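Local coordinates for hydrolase (Thermus thermophilus, PDB 1UFO), which has the alpha/beta hydrolase fold and probably acts as a hydrolase, its specificity being unknown, at residues T9-S14 with A92-E97; L26-H31 with L55-P60; P75-E80 with Q146-E151; V118-L123 with E168-V173; F140-P145 with A157-P162. All coordinates share one frame; numbering follows the deposited sequence.

Contact 1: T9-S14 with A92-E97; sequences TLAGLS and ARRVAE
Val95, on helix 77-103, spreads its two methyls against the tip of a beta hairpin and overlaps the leucines on both its strands. CG2 meets CD1 of Leu13 at 3.5 Å, the closer of the two leucine contacts, while CG1 reaches CD1 of Leu10 at 4.0 Å. Each leucine crosses the valine at about a right angle, and the CD1 methyl of each makes the touch. Between these leucines the chain reverses in a type I' turn from Leu10 to Leu13. The turn presents Ala11 to the helix: its CB lies 3.6 Å from CB of Arg94 and about as near to the carbonyl group of that residue. Gly12 follows at backbone angles where a CB would collide with the preceding carbonyl oxygen. The polar part is slight. NH2 of Arg94 gives a weak, bent hydrogen bond to the Ala11 oxygen (2.9 Å, 121° at the hydrogen), which lies in the guanidinium plane, and NE of Arg94 is engaged in a salt bridge with Glu90. The hairpin joins strands 3-10 and 13-20 at one margin of the sheet; helix 77-103 packs against it, with Val95 also touching Phe57 and Leu28 of strand 25-30.

Contact 2: L26-H31 with L55-P60; sequences LLLALH and LAFDAP
His31 leaves the end of strand 25-30 and turns its imidazole onto the backbone that follows strand 52-56, just beyond a beta-alpha-beta crossover in which helix 37-42 links the two parallel strands. From CB the side chain takes the crowded rotamer, CG lying between the backbone N and the carbonyl carbon (chi1 71°). Along the ring, CD2 of His31 comes 3.5 Å from O of Phe57. CE1 rests against CB of Ala59. At the tip, NE2 accepts the N-H of Ala59 at 2.9 Å, the donor tilted 24° from the ring plane. The imidazole thus extends the link between the two segments past the point where the strands pair. Within the sheet, Leu55 N donates to Leu27 O and Leu55 O accepts Ala29 N, the latter at 2.8 Å and nearly straight. Leucines pack on one face of the sheet: CD1 of Leu28 meets CB of Leu55 and the edge of the Phe57 ring, and Leu30 lies alongside that ring with CD2 4.0 Å from CE2 of Phe57. Where the strands diverge, a water takes over, donating to Ala29 O and to Phe57 O (2.9 Å) and accepting from His31 N.

Contact 3: P75-E80 with Q146-E151; sequences PRYVEE and QGQVVE
Gln148 and Val149 supply two of the hydrogen bonds that fasten a surface loop to the start of helix 77-103. OE1 of Gln148 accepts the N-H of Val78, in the first turn, at 2.9 Å and almost straight (175°), although the donor stands 31° out of the amide's carbonyl plane. NE2 of the same side chain is held by Ser74 O, which fixes the rotation of the amide. Val149 N donates to Pro75 O, and a water accepts from Glu79 N while donating within the group that includes Gln148 OE1 and Val149 O. The ionic part centres on Arg76, at the N-cap position. Its NH1 meets the syn lone pair of Glu79 OE2 in the guanidinium plane at 3.0 Å, whereas NH2 reaches Glu151 OE1 at 2.8 Å from above the carboxylate plane. Glu79 OE1 also accepts the backbone N-H of Glu151 at 2.7 Å. Apolar contact is modest: CG1 of Val149 lies over one guanidinium face, and CG2 of Val78 touches CG of Gln148. An alanine in place of Arg76 would probably leave the carboxylates of Glu79 and Glu151 without the positive charge they share. Together the salt-bridge network and the bonds to the first turn tie down the loop after strand 132-135, where alpha/beta hydrolases often carry cap insertions.

Contact 4: V118-L123 with E168-V173; sequences VAHLLL and EAYGGV
Tyr170 and Leu123 form the tight part of this contact. CB of Leu123 sits over the centre of the phenol ring, 3.7 Å from its centroid and 13° off the normal, a CH-pi arrangement, and CD1 adds a contact of 3.6 Å with CD1 of Tyr170. At the far end of the ring, the hydroxyl OH and His120 ND1 share a nearly straight hydrogen bond of 2.7 Å that lies in both ring planes; either atom could be the donor. The two rings meet rim to rim, their planes 55° apart. NE2 of His120 is bonded to His177, so both imidazole nitrogens have partners in a buried setting. In the fold, His120 and Leu123 belong to helix 114-124, which follows what appears to be the nucleophile elbow of an alpha/beta hydrolase, while Tyr170 opens a type I' turn leading to strand 175-180. A phenylalanine in place of Tyr170 would probably leave His120 ND1 without its mate and the imidazole less firmly held. Packing is looser at Val173, whose CB stands 3.9 Å from CD2 of Leu123. On the more open side Ala169 is partly exposed, and its O accepts a hydrogen bond from Arg128 NH1.

Contact 5: F140-P145 with A157-P162; sequences FPMKLP and ALYQAP
The Tyr159 ring has Pro141 on one face: CG of the proline lies above the ring centre, 3.6 Å from the centroid and 13° off its normal, a clear CH-pi contact. The two side chains slide past each other in opposite directions, which brings CB of Pro141 over the phenol end, 3.6 Å from CZ of Tyr159. At the edge, near the ring plane, stands the carbonyl oxygen of Met142, a selenomethionine. It accepts the hydroxyl of Tyr159 at 2.8 Å, and this bond pins the far end of the ring while the proline bears on its face. CD1 of Leu144 approaches CZ of Tyr159 obliquely at 3.9 Å. The second flat group, the Phe140 ring, is met obliquely by Pro162, with CB of the proline 3.5 Å from CD2 of Phe140; Lys193 adds a cation-pi contact. Pro162 CB also touches CD of Pro141, at 3.8 Å, and the two proline side chains cross at about a right angle. The backbone of Pro141 and Met142 is further tied to Arg190 and Tyr82. Together these contacts fold the chain leaving strand 132-135 back onto the end of helix 153-160, consistent with a small cap-like segment built on the hydrolase core.

Contact 2 and contact 4 are the buried ones, contact 1 and contact 5 are partly buried, and contact 3 lies at the surface. The chemistry differs with place: parallel-strand bonds and leucine packing in contact 2, a histidine-tyrosine bond and CH-pi packing in contact 4, apolar hairpin packing in contact 1, a proline-tyrosine CH-pi contact in contact 5, salt bridges in contact 3. Contacts 1 and 3 both use helix 77-103, at places whose centres are about 29 Å apart. Contacts 1 and 2 touch through Ala92 and Phe57, and Leu30 of contact 2 meets Val118 of contact 4. Val78 of contact 3 packs on Tyr159 and Leu144, so contacts 3 and 5 both hold the excursion that follows strand 132-135.

Contact 1: T9-S14 with A92-E97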
# COMPACT_ATOMS: atom_id res chain seq x y z
N THR A 9 -8.34 -31.16 -8.89
CA THR A 9 -9.10 -31.69 -7.78
C THR A 9 -8.21 -31.64 -6.56
O THR A 9 -7.13 -32.23 -6.58
CB THR A 9 -9.58 -33.15 -8.01
OG1 THR A 9 -10.44 -33.18 -9.16
CG2 THR A 9 -10.38 -33.65 -6.73
N LEU A 10 -8.64 -30.89 -5.50
CA LEU A 10 -7.85 -30.77 -4.28
C LEU A 10 -8.78 -30.93 -3.12
O LEU A 10 -9.81 -30.29 -3.10
CB LEU A 10 -7.23 -29.39 -4.21
CG LEU A 10 -6.12 -29.14 -5.20
CD1 LEU A 10 -5.84 -27.60 -5.26
CD2 LEU A 10 -4.89 -29.85 -4.72
N ALA A 11 -8.46 -31.87 -2.22
CA ALA A 11 -9.26 -32.12 -1.03
C ALA A 11 -10.69 -32.43 -1.45
O ALA A 11 -11.68 -32.11 -0.76
CB ALA A 11 -9.19 -30.88 -0.13
N GLY A 12 -10.82 -33.03 -2.62
CA GLY A 12 -12.13 -33.39 -3.09
C GLY A 12 -12.98 -32.32 -3.74
O GLY A 12 -14.13 -32.59 -4.10
N LEU A 13 -12.45 -31.11 -3.89
CA LEU A 13 -13.15 -30.02 -4.52
C LEU A 13 -12.56 -29.67 -5.90
O LEU A 13 -11.35 -29.88 -6.11
CB LEU A 13 -13.03 -28.80 -3.66
CG LEU A 13 -13.82 -28.98 -2.39
CD1 LEU A 13 -13.09 -28.18 -1.28
CD2 LEU A 13 -15.28 -28.56 -2.62
N SER A 14 -13.41 -29.12 -6.78
CA SER A 14 -13.03 -28.70 -8.13
C SER A 14 -12.40 -27.31 -8.01
O SER A 14 -13.10 -26.34 -7.65
CB SER A 14 -14.24 -28.63 -9.06
OG SER A 14 -13.77 -28.37 -10.38
N ALA A 92 -11.52 -24.33 2.47
CA ALA A 92 -10.30 -23.66 2.07
C ALA A 92 -9.10 -24.20 2.80
O ALA A 92 -8.02 -24.31 2.24
CB ALA A 92 -10.45 -22.13 2.37
N ARG A 93 -9.26 -24.53 4.10
CA ARG A 93 -8.10 -25.01 4.81
C ARG A 93 -7.67 -26.37 4.20
O ARG A 93 -6.44 -26.60 4.02
CB ARG A 93 -8.40 -25.18 6.29
CG ARG A 93 -7.13 -25.42 7.03
CD ARG A 93 -7.30 -25.34 8.51
NE ARG A 93 -5.97 -25.55 9.13
CZ ARG A 93 -5.68 -25.17 10.37
NH1 ARG A 93 -4.47 -25.42 10.87
NH2 ARG A 93 -6.59 -24.51 11.08
N ARG A 94 -8.64 -27.21 3.87
CA ARG A 94 -8.28 -28.53 3.26
C ARG A 94 -7.64 -28.34 1.88
O ARG A 94 -6.60 -29.00 1.57
CB ARG A 94 -9.49 -29.47 3.20
CG ARG A 94 -9.83 -30.02 4.60
CD ARG A 94 -10.90 -31.08 4.53
NE ARG A 94 -12.19 -30.50 4.13
CZ ARG A 94 -12.81 -30.62 2.96
NH1 ARG A 94 -13.98 -30.00 2.76
NH2 ARG A 94 -12.28 -31.35 1.98
N VAL A 95 -8.18 -27.41 1.11
CA VAL A 95 -7.60 -27.15 -0.23
C VAL A 95 -6.16 -26.64 -0.10
O VAL A 95 -5.27 -27.05 -0.83
CB VAL A 95 -8.48 -26.13 -1.01
CG1 VAL A 95 -7.72 -25.65 -2.35
CG2 VAL A 95 -9.85 -26.81 -1.39
N ALA A 96 -5.95 -25.69 0.80
CA ALA A 96 -4.62 -25.10 1.00
C ALA A 96 -3.63 -26.12 1.46
O ALA A 96 -2.50 -26.16 0.98
CB ALA A 96 -4.73 -23.91 2.02
N GLU A 97 -4.01 -26.93 2.45
CA GLU A 97 -3.09 -27.94 2.96
C GLU A 97 -2.75 -28.96 1.87
O GLU A 97 -1.58 -29.33 1.79
CB GLU A 97 -3.66 -28.57 4.27
CG GLU A 97 -3.69 -27.54 5.33
CD GLU A 97 -4.38 -28.04 6.59
OE1 GLU A 97 -5.22 -29.01 6.51
OE2 GLU A 97 -4.11 -27.40 7.64

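Contact 2: L26-H31 with L55-P60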
# COMPACT_ATOMS: atom_id res chain seq x y z
N LEU A 26 2.18 -20.26 -4.14
CA LEU A 26 0.75 -20.54 -4.38
C LEU A 26 -0.05 -19.38 -3.81
O LEU A 26 0.31 -18.85 -2.79
CB LEU A 26 0.31 -21.81 -3.57
CG LEU A 26 0.86 -23.14 -4.08
CD1 LEU A 26 0.94 -24.17 -2.90
CD2 LEU A 26 -0.06 -23.58 -5.23
N LEU A 27 -1.15 -19.03 -4.47
CA LEU A 27 -2.07 -18.04 -3.88
C LEU A 27 -3.44 -18.67 -3.97
O LEU A 27 -3.97 -18.89 -5.07
CB LEU A 27 -2.06 -16.70 -4.65
CG LEU A 27 -3.00 -15.63 -4.12
CD1 LEU A 27 -2.65 -15.33 -2.62
CD2 LEU A 27 -2.96 -14.37 -4.93
N LEU A 28 -4.04 -18.99 -2.82
CA LEU A 28 -5.43 -19.48 -2.79
C LEU A 28 -6.29 -18.26 -2.62
O LEU A 28 -6.13 -17.52 -1.63
CB LEU A 28 -5.66 -20.50 -1.59
CG LEU A 28 -7.13 -20.91 -1.40
CD1 LEU A 28 -7.72 -21.58 -2.65
CD2 LEU A 28 -7.21 -21.94 -0.17
N ALA A 29 -7.20 -18.05 -3.55
CA ALA A 29 -8.09 -16.84 -3.55
C ALA A 29 -9.51 -17.24 -3.26
O ALA A 29 -10.02 -18.18 -3.85
CB ALA A 29 -8.00 -16.11 -4.91
N LEU A 30 -10.15 -16.49 -2.37
CA LEU A 30 -11.49 -16.73 -1.83
C LEU A 30 -12.37 -15.56 -2.19
O LEU A 30 -12.14 -14.43 -1.78
CB LEU A 30 -11.48 -16.88 -0.30
CG LEU A 30 -10.43 -17.92 0.14
CD1 LEU A 30 -10.45 -17.97 1.72
CD2 LEU A 30 -10.72 -19.37 -0.40
N HIS A 31 -13.36 -15.85 -3.06
CA HIS A 31 -14.21 -14.83 -3.61
C HIS A 31 -15.21 -14.32 -2.56
O HIS A 31 -15.31 -14.87 -1.46
CB HIS A 31 -14.92 -15.43 -4.87
CG HIS A 31 -15.95 -16.48 -4.57
ND1 HIS A 31 -17.17 -16.19 -3.99
CD2 HIS A 31 -15.93 -17.83 -4.77
CE1 HIS A 31 -17.88 -17.31 -3.89
NE2 HIS A 31 -17.15 -18.32 -4.38
N LEU A 55 -5.07 -20.39 -7.28
CA LEU A 55 -6.13 -21.39 -7.06
C LEU A 55 -7.39 -20.70 -6.52
O LEU A 55 -7.26 -19.86 -5.68
CB LEU A 55 -5.71 -22.38 -5.97
CG LEU A 55 -4.42 -23.14 -6.27
CD1 LEU A 55 -4.06 -24.07 -5.06
CD2 LEU A 55 -4.61 -24.07 -7.45
N ALA A 56 -8.57 -21.10 -6.99
CA ALA A 56 -9.83 -20.56 -6.44
C ALA A 56 -10.90 -21.61 -6.61
O ALA A 56 -10.89 -22.35 -7.60
CB ALA A 56 -10.20 -19.30 -7.20
N PHE A 57 -11.79 -21.72 -5.64
CA PHE A 57 -12.90 -22.63 -5.82
C PHE A 57 -14.16 -21.91 -5.39
O PHE A 57 -14.09 -20.86 -4.71
CB PHE A 57 -12.69 -23.93 -5.04
CG PHE A 57 -12.62 -23.76 -3.52
CD1 PHE A 57 -13.77 -23.99 -2.73
CD2 PHE A 57 -11.41 -23.36 -2.89
CE1 PHE A 57 -13.71 -23.82 -1.31
CE2 PHE A 57 -11.34 -23.20 -1.48
CZ PHE A 57 -12.50 -23.44 -0.70
N ASP A 58 -15.32 -22.44 -5.82
CA ASP A 58 -16.58 -21.79 -5.47
C ASP A 58 -17.00 -22.09 -4.03
O ASP A 58 -16.89 -23.21 -3.56
CB ASP A 58 -17.70 -22.29 -6.40
CG ASP A 58 -17.57 -21.79 -7.81
OD1 ASP A 58 -17.90 -22.57 -8.76
OD2 ASP A 58 -17.15 -20.64 -7.99
N ALA A 59 -17.51 -21.06 -3.36
CA ALA A 59 -17.99 -21.25 -1.98
C ALA A 59 -19.33 -21.98 -2.02
O ALA A 59 -19.97 -22.05 -3.04
CB ALA A 59 -18.19 -19.85 -1.34
N PRO A 60 -19.71 -22.51 -0.89
CA PRO A 60 -21.03 -23.18 -0.87
C PRO A 60 -22.07 -22.22 -1.39
O PRO A 60 -22.04 -21.00 -1.12
CB PRO A 60 -21.24 -23.49 0.60
CG PRO A 60 -19.89 -23.66 1.15
CD PRO A 60 -19.02 -22.59 0.41
O HOH W 1 -12.76 -18.34 -4.56

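Contact 3: P75-E80 with Q146-E151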
# COMPACT_ATOMS: atom_id res chain seq x y z
N PRO A 75 -35.10 -12.88 6.25
CA PRO A 75 -34.85 -12.61 7.68
C PRO A 75 -33.65 -13.47 8.14
O PRO A 75 -33.09 -13.24 9.18
CB PRO A 75 -36.13 -13.12 8.38
CG PRO A 75 -37.12 -12.94 7.37
CD PRO A 75 -36.48 -13.36 6.06
N ARG A 76 -33.31 -14.49 7.35
CA ARG A 76 -32.18 -15.36 7.71
C ARG A 76 -30.96 -15.06 6.82
O ARG A 76 -30.02 -15.89 6.71
CB ARG A 76 -32.55 -16.83 7.52
CG ARG A 76 -33.77 -17.30 8.37
CD ARG A 76 -33.38 -17.27 9.82
NE ARG A 76 -34.47 -17.66 10.73
CZ ARG A 76 -34.41 -18.69 11.56
NH1 ARG A 76 -33.32 -19.45 11.60
NH2 ARG A 76 -35.46 -19.00 12.34
N TYR A 77 -30.94 -13.89 6.21
CA TYR A 77 -29.80 -13.53 5.35
C TYR A 77 -28.44 -13.64 6.00
O TYR A 77 -27.57 -14.38 5.50
CB TYR A 77 -29.98 -12.11 4.86
CG TYR A 77 -28.80 -11.58 4.03
CD1 TYR A 77 -28.47 -12.17 2.82
CD2 TYR A 77 -28.13 -10.42 4.42
CE1 TYR A 77 -27.48 -11.58 1.98
CE2 TYR A 77 -27.17 -9.82 3.62
CZ TYR A 77 -26.85 -10.41 2.39
OH TYR A 77 -25.91 -9.82 1.55
N VAL A 78 -28.28 -12.97 7.13
CA VAL A 78 -26.99 -12.93 7.81
C VAL A 78 -26.61 -14.33 8.25
O VAL A 78 -25.42 -14.75 8.08
CB VAL A 78 -27.03 -11.96 9.00
CG1 VAL A 78 -25.77 -12.11 9.84
CG2 VAL A 78 -27.17 -10.52 8.51
N GLU A 79 -27.58 -15.05 8.84
CA GLU A 79 -27.32 -16.41 9.26
C GLU A 79 -26.77 -17.24 8.09
O GLU A 79 -25.79 -17.99 8.24
CB GLU A 79 -28.63 -17.04 9.73
CG GLU A 79 -28.51 -18.42 10.24
CD GLU A 79 -29.82 -18.92 10.81
OE1 GLU A 79 -29.82 -19.11 12.00
OE2 GLU A 79 -30.78 -19.13 10.05
N GLU A 80 -27.45 -17.14 6.96
CA GLU A 80 -27.05 -17.93 5.79
C GLU A 80 -25.70 -17.47 5.20
O GLU A 80 -24.86 -18.31 4.74
CB GLU A 80 -28.17 -17.87 4.75
CG GLU A 80 -29.33 -18.76 5.27
CD GLU A 80 -30.56 -18.79 4.37
OE1 GLU A 80 -31.62 -19.25 4.91
OE2 GLU A 80 -30.49 -18.38 3.18
N GLN A 146 -31.52 -4.85 11.53
CA GLN A 146 -32.77 -5.06 12.24
C GLN A 146 -33.62 -6.03 11.44
O GLN A 146 -33.71 -5.96 10.18
CB GLN A 146 -33.50 -3.72 12.36
CG GLN A 146 -34.55 -3.68 13.42
CD GLN A 146 -33.91 -3.87 14.78
OE1 GLN A 146 -32.81 -3.33 15.06
NE2 GLN A 146 -34.56 -4.64 15.63
N GLY A 147 -34.20 -6.97 12.16
CA GLY A 147 -35.06 -7.95 11.55
C GLY A 147 -34.38 -9.28 11.27
O GLY A 147 -35.04 -10.23 10.88
N GLN A 148 -33.05 -9.31 11.35
CA GLN A 148 -32.35 -10.57 11.13
C GLN A 148 -32.49 -11.46 12.33
O GLN A 148 -32.36 -11.00 13.46
CB GLN A 148 -30.86 -10.37 10.86
CG GLN A 148 -30.66 -9.67 9.55
CD GLN A 148 -31.13 -10.51 8.36
OE1 GLN A 148 -30.61 -11.55 8.14
NE2 GLN A 148 -32.12 -10.01 7.62
N VAL A 149 -32.71 -12.74 12.06
CA VAL A 149 -32.83 -13.72 13.13
C VAL A 149 -31.63 -14.68 12.96
O VAL A 149 -31.39 -15.18 11.86
CB VAL A 149 -34.14 -14.47 12.95
CG1 VAL A 149 -34.13 -15.80 13.75
CG2 VAL A 149 -35.27 -13.57 13.43
N VAL A 150 -30.89 -14.92 14.03
CA VAL A 150 -29.74 -15.85 13.87
C VAL A 150 -29.88 -16.90 14.95
O VAL A 150 -29.86 -16.55 16.15
CB VAL A 150 -28.44 -15.06 14.03
CG1 VAL A 150 -27.20 -15.98 13.93
CG2 VAL A 150 -28.39 -13.97 12.93
N GLU A 151 -30.01 -18.16 14.51
CA GLU A 151 -30.15 -19.27 15.45
C GLU A 151 -29.00 -20.25 15.40
O GLU A 151 -28.69 -20.89 16.42
CB GLU A 151 -31.44 -20.01 15.17
CG GLU A 151 -32.64 -19.12 15.47
CD GLU A 151 -33.83 -19.94 15.54
OE1 GLU A 151 -34.38 -20.38 14.48
OE2 GLU A 151 -34.21 -20.19 16.69
O HOH W 2 -29.95 -13.79 9.68

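Contact 4: V118-L123 with E168-V173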
# COMPACT_ATOMS: atom_id res chain seq x y z
N VAL A 118 -13.32 -14.84 5.66
CA VAL A 118 -12.93 -16.25 5.77
C VAL A 118 -11.43 -16.34 6.04
O VAL A 118 -11.01 -17.20 6.80
CB VAL A 118 -13.32 -16.99 4.48
CG1 VAL A 118 -12.76 -18.50 4.52
CG2 VAL A 118 -14.83 -17.04 4.41
N ALA A 119 -10.61 -15.52 5.36
CA ALA A 119 -9.16 -15.52 5.64
C ALA A 119 -8.94 -15.25 7.15
O ALA A 119 -8.05 -15.89 7.78
CB ALA A 119 -8.48 -14.43 4.73
N HIS A 120 -9.68 -14.30 7.71
CA HIS A 120 -9.58 -14.04 9.15
C HIS A 120 -9.98 -15.26 10.00
O HIS A 120 -9.27 -15.59 10.96
CB HIS A 120 -10.43 -12.82 9.47
CG HIS A 120 -9.70 -11.54 9.28
ND1 HIS A 120 -8.84 -11.01 10.23
CD2 HIS A 120 -9.72 -10.64 8.24
CE1 HIS A 120 -8.38 -9.85 9.79
NE2 HIS A 120 -8.90 -9.60 8.59
N LEU A 121 -11.08 -15.90 9.64
CA LEU A 121 -11.51 -17.09 10.37
C LEU A 121 -10.35 -18.14 10.35
O LEU A 121 -10.10 -18.80 11.35
CB LEU A 121 -12.74 -17.73 9.73
CG LEU A 121 -14.07 -17.01 9.80
CD1 LEU A 121 -15.13 -17.68 9.08
CD2 LEU A 121 -14.42 -16.86 11.32
N LEU A 122 -9.69 -18.32 9.20
CA LEU A 122 -8.59 -19.29 9.10
C LEU A 122 -7.43 -18.89 10.00
O LEU A 122 -6.85 -19.78 10.67
CB LEU A 122 -8.09 -19.40 7.63
CG LEU A 122 -9.04 -20.14 6.71
CD1 LEU A 122 -8.75 -19.76 5.17
CD2 LEU A 122 -8.93 -21.67 6.93
N LEU A 123 -7.05 -17.59 9.98
CA LEU A 123 -5.95 -17.17 10.86
C LEU A 123 -6.34 -17.35 12.33
O LEU A 123 -5.49 -17.75 13.15
CB LEU A 123 -5.55 -15.68 10.60
CG LEU A 123 -4.96 -15.42 9.23
CD1 LEU A 123 -4.81 -13.95 9.03
CD2 LEU A 123 -3.59 -16.08 9.08
N GLU A 168 -4.07 -13.10 19.11
CA GLU A 168 -2.99 -13.90 19.61
C GLU A 168 -2.88 -15.25 18.86
O GLU A 168 -1.82 -15.87 18.88
CB GLU A 168 -3.19 -14.07 21.11
CG GLU A 168 -4.36 -14.95 21.53
CD GLU A 168 -5.73 -14.32 21.39
OE1 GLU A 168 -5.88 -13.06 21.28
OE2 GLU A 168 -6.70 -15.12 21.42
N ALA A 169 -3.92 -15.69 18.17
CA ALA A 169 -3.86 -16.97 17.45
C ALA A 169 -3.31 -16.78 16.01
O ALA A 169 -3.01 -17.76 15.33
CB ALA A 169 -5.30 -17.62 17.37
N TYR A 170 -3.19 -15.51 15.59
CA TYR A 170 -2.72 -15.19 14.19
C TYR A 170 -1.25 -15.42 13.95
O TYR A 170 -0.80 -15.42 12.79
CB TYR A 170 -3.04 -13.72 13.85
CG TYR A 170 -4.51 -13.41 13.50
CD1 TYR A 170 -4.81 -12.60 12.37
CD2 TYR A 170 -5.59 -13.86 14.28
CE1 TYR A 170 -6.13 -12.26 12.03
CE2 TYR A 170 -6.93 -13.51 13.94
CZ TYR A 170 -7.18 -12.72 12.84
OH TYR A 170 -8.44 -12.36 12.57
N GLY A 171 -0.47 -15.60 15.04
CA GLY A 171 0.94 -15.88 14.88
C GLY A 171 1.78 -14.88 14.10
O GLY A 171 2.80 -15.24 13.49
N GLY A 172 1.30 -13.64 14.09
CA GLY A 172 2.00 -12.58 13.40
C GLY A 172 2.08 -12.80 11.89
O GLY A 172 2.93 -12.21 11.26
N VAL A 173 1.17 -13.60 11.33
CA VAL A 173 1.22 -13.83 9.87
C VAL A 173 1.04 -12.47 9.13
O VAL A 173 0.11 -11.71 9.41
CB VAL A 173 0.05 -14.73 9.45
CG1 VAL A 173 -0.11 -14.72 7.91
CG2 VAL A 173 0.32 -16.17 10.01

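Contact 5: F140-P145 with A157-P162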
# COMPACT_ATOMS: atom_id res chain seq x y z
N PHE A 140 -14.39 -8.61 11.36
CA PHE A 140 -15.59 -8.67 12.12
C PHE A 140 -16.73 -8.92 11.18
O PHE A 140 -16.73 -8.44 10.04
CB PHE A 140 -15.91 -7.34 12.83
CG PHE A 140 -14.98 -7.03 13.97
CD1 PHE A 140 -13.72 -6.43 13.77
CD2 PHE A 140 -15.36 -7.38 15.26
CE1 PHE A 140 -12.86 -6.21 14.88
CE2 PHE A 140 -14.52 -7.15 16.35
CZ PHE A 140 -13.28 -6.58 16.18
N PRO A 141 -17.76 -9.66 11.64
CA PRO A 141 -18.93 -9.92 10.80
C PRO A 141 -19.72 -8.62 10.69
O PRO A 141 -19.53 -7.71 11.49
CB PRO A 141 -19.71 -10.99 11.53
CG PRO A 141 -19.41 -10.68 12.99
CD PRO A 141 -17.89 -10.30 12.97
N MSE A 142 -20.49 -8.52 9.63
CA MSE A 142 -21.25 -7.31 9.43
C MSE A 142 -22.13 -6.93 10.58
O MSE A 142 -22.59 -7.73 11.38
CB MSE A 142 -22.11 -7.43 8.15
CG MSE A 142 -23.28 -8.43 8.31
SE MSE A 142 -24.31 -8.57 6.66
CE MSE A 142 -23.43 -10.02 5.90
N LYS A 143 -22.38 -5.64 10.67
CA LYS A 143 -23.30 -5.17 11.69
C LYS A 143 -24.62 -5.88 11.43
O LYS A 143 -25.09 -5.90 10.30
CB LYS A 143 -23.40 -3.66 11.53
CG LYS A 143 -22.01 -3.12 11.18
CD LYS A 143 -21.75 -1.65 11.50
CE LYS A 143 -20.71 -1.06 10.48
NZ LYS A 143 -21.28 -1.03 9.13
N LEU A 144 -25.26 -6.38 12.49
CA LEU A 144 -26.51 -7.13 12.35
C LEU A 144 -27.69 -6.23 12.05
O LEU A 144 -28.09 -5.46 12.91
CB LEU A 144 -26.77 -7.94 13.63
CG LEU A 144 -27.71 -9.10 13.36
CD1 LEU A 144 -27.01 -10.18 12.60
CD2 LEU A 144 -28.21 -9.68 14.73
N PRO A 145 -28.27 -6.32 10.85
CA PRO A 145 -29.42 -5.44 10.51
C PRO A 145 -30.63 -5.82 11.32
O PRO A 145 -30.79 -6.95 11.70
CB PRO A 145 -29.66 -5.70 9.04
CG PRO A 145 -28.38 -6.52 8.55
CD PRO A 145 -27.97 -7.26 9.77
N ALA A 157 -21.54 -17.91 17.45
CA ALA A 157 -20.19 -17.91 17.97
C ALA A 157 -19.30 -16.89 17.33
O ALA A 157 -18.42 -16.34 18.00
CB ALA A 157 -19.56 -19.29 17.84
N LEU A 158 -19.50 -16.64 16.02
CA LEU A 158 -18.71 -15.65 15.30
C LEU A 158 -19.01 -14.24 15.80
O LEU A 158 -18.14 -13.41 15.79
CB LEU A 158 -19.01 -15.68 13.77
CG LEU A 158 -18.65 -16.90 13.01
CD1 LEU A 158 -18.97 -16.82 11.58
CD2 LEU A 158 -17.13 -17.09 13.23
N TYR A 159 -20.25 -13.97 16.22
CA TYR A 159 -20.59 -12.65 16.74
C TYR A 159 -20.11 -12.50 18.18
O TYR A 159 -19.67 -11.45 18.61
CB TYR A 159 -22.12 -12.41 16.61
CG TYR A 159 -22.55 -11.88 15.27
CD1 TYR A 159 -22.84 -12.74 14.19
CD2 TYR A 159 -22.56 -10.49 15.03
CE1 TYR A 159 -23.13 -12.25 12.90
CE2 TYR A 159 -22.85 -10.00 13.75
CZ TYR A 159 -23.12 -10.86 12.68
OH TYR A 159 -23.32 -10.41 11.44
N GLN A 160 -20.15 -13.59 18.93
CA GLN A 160 -19.67 -13.55 20.28
C GLN A 160 -18.16 -13.34 20.35
O GLN A 160 -17.65 -12.65 21.25
CB GLN A 160 -20.03 -14.87 20.95
CG GLN A 160 -19.89 -14.85 22.43
CD GLN A 160 -18.94 -15.91 22.91
OE1 GLN A 160 -17.73 -15.91 22.58
NE2 GLN A 160 -19.47 -16.83 23.70
N ALA A 161 -17.42 -13.97 19.43
CA ALA A 161 -15.97 -13.88 19.42
C ALA A 161 -15.48 -13.77 17.96
O ALA A 161 -15.07 -14.75 17.36
CB ALA A 161 -15.31 -15.11 20.11
N PRO A 162 -15.61 -12.58 17.35
CA PRO A 162 -15.17 -12.39 15.96
C PRO A 162 -13.68 -12.79 15.83
O PRO A 162 -12.89 -12.64 16.77
CB PRO A 162 -15.33 -10.89 15.75
CG PRO A 162 -16.52 -10.57 16.68
CD PRO A 162 -16.20 -11.36 17.90